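Local coordinates for molybdenum cofactor carrier protein (Chlamydomonas reinhardtii, PDB 2IZ6) that probably binds the molybdenum cofactor and carries it within the cell, keeping it available for molybdenum enzymes, at residues A[108-112]-A[168-172]. Numbering follows the deposited sequence.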
# COMPACT_ATOMS: atom_id res chain seq x y z
N SER A 108 6.69 -3.85 -14.82
CA SER A 108 6.66 -4.26 -16.24
C SER A 108 7.28 -3.24 -17.17
O SER A 108 7.19 -2.03 -16.97
CB SER A 108 5.25 -4.53 -16.68
OG SER A 108 4.54 -3.32 -16.69
N ASN A 109 7.90 -3.71 -18.26
CA ASN A 109 8.42 -2.82 -19.30
C ASN A 109 7.30 -2.22 -20.18
O ASN A 109 7.30 -1.09 -20.62
CB ASN A 109 9.36 -3.59 -20.22
CG ASN A 109 10.62 -3.99 -19.55
OD1 ASN A 109 11.56 -3.20 -19.49
ND2 ASN A 109 10.65 -5.15 -18.97
N VAL A 110 6.30 -3.04 -20.39
CA VAL A 110 5.07 -2.71 -21.13
C VAL A 110 3.95 -3.40 -20.50
O VAL A 110 4.06 -4.53 -20.07
CB VAL A 110 5.12 -3.20 -22.61
CG1 VAL A 110 3.91 -2.63 -23.43
CG2 VAL A 110 6.38 -2.77 -23.23
N LEU A 111 2.80 -2.71 -20.40
CA LEU A 111 1.54 -3.29 -19.86
C LEU A 111 0.54 -3.52 -21.01
O LEU A 111 0.32 -2.62 -21.83
CB LEU A 111 0.94 -2.34 -18.78
CG LEU A 111 -0.36 -2.74 -18.09
CD1 LEU A 111 -0.13 -4.04 -17.31
CD2 LEU A 111 -0.89 -1.68 -17.17
N VAL A 112 -0.03 -4.72 -21.12
CA VAL A 112 -1.03 -5.00 -22.10
C VAL A 112 -2.33 -5.28 -21.40
O VAL A 112 -2.42 -6.13 -20.49
CB VAL A 112 -0.65 -6.28 -22.92
CG1 VAL A 112 -1.62 -6.53 -24.01
CG2 VAL A 112 0.71 -6.16 -23.58
N VAL A 168 4.76 -4.46 -28.50
CA VAL A 168 5.63 -4.75 -27.40
C VAL A 168 7.10 -4.88 -27.91
O VAL A 168 8.01 -4.35 -27.33
CB VAL A 168 5.22 -6.01 -26.64
CG1 VAL A 168 6.24 -6.35 -25.51
CG2 VAL A 168 3.81 -5.84 -26.00
N LYS A 169 7.30 -5.67 -28.94
CA LYS A 169 8.64 -5.93 -29.43
C LYS A 169 9.31 -4.62 -29.84
O LYS A 169 10.48 -4.39 -29.53
CB LYS A 169 8.56 -6.92 -30.63
CG LYS A 169 9.82 -7.53 -31.08
CD LYS A 169 9.54 -8.67 -32.14
CE LYS A 169 10.78 -9.11 -32.85
NZ LYS A 169 10.36 -10.18 -33.87
N GLN A 170 8.58 -3.71 -30.49
CA GLN A 170 9.15 -2.43 -30.96
C GLN A 170 9.53 -1.53 -29.77
O GLN A 170 10.59 -0.89 -29.73
CB GLN A 170 8.08 -1.72 -31.82
CG GLN A 170 8.44 -0.38 -32.43
CD GLN A 170 7.27 0.18 -33.28
OE1 GLN A 170 6.17 -0.43 -33.35
NE2 GLN A 170 7.50 1.31 -33.97
N LEU A 171 8.65 -1.47 -28.80
CA LEU A 171 8.88 -0.78 -27.54
C LEU A 171 10.14 -1.30 -26.87
O LEU A 171 11.07 -0.52 -26.50
CB LEU A 171 7.65 -0.85 -26.65
CG LEU A 171 6.47 -0.04 -27.19
CD1 LEU A 171 5.21 -0.49 -26.53
CD2 LEU A 171 6.63 1.47 -27.01
N LEU A 172 10.30 -2.60 -26.79
CA LEU A 172 11.50 -3.12 -26.14
C LEU A 172 12.76 -2.80 -26.92
O LEU A 172 13.80 -2.59 -26.33
CB LEU A 172 11.40 -4.61 -25.94
CG LEU A 172 10.33 -5.08 -24.97
CD1 LEU A 172 10.21 -6.64 -25.01
CD2 LEU A 172 10.48 -4.59 -23.50
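V110 and V112 on strand 110-114 and V168, L171 and L172 on helix 161-173 meet in an apolar helix-on-sheet contact, joined by the aliphatic CB of N109, where the C-terminal helix packs along one face of the parallel sheet of this Rossmann-like SLOG fold. The helix segment runs nearly antiparallel to the strand, at 168°, with the axes 9.9 Å apart. V110 does most of the work and spreads both methyls over the helix. With CG1 anti to the backbone N (chi1 -171°), that methyl reaches L171 CD1 at 4.0 Å and V168 CG2 at 4.1 Å, while CG2 rests against L171 CB at 4.1 Å. Three residues before L171, V168 CG2 also meets V112 CG2, 3.9 Å away, and in this way a single methyl bridges V110 and V112, two residues apart on the strand. Just before the strand, N109 CB lies 3.6 Å from L172 CD2, the two side chains crossing at about a right angle. I16 on the neighbouring strand and W46 extend the apolar surface around V168. An alanine at V110 removes both methyls and would probably leave V168 CG2 and L171 CD1 without their shared partner, opening a gap beneath the helix. Between these two segments the hold is by fit of methyls and exclusion of water, with no directional bond between them.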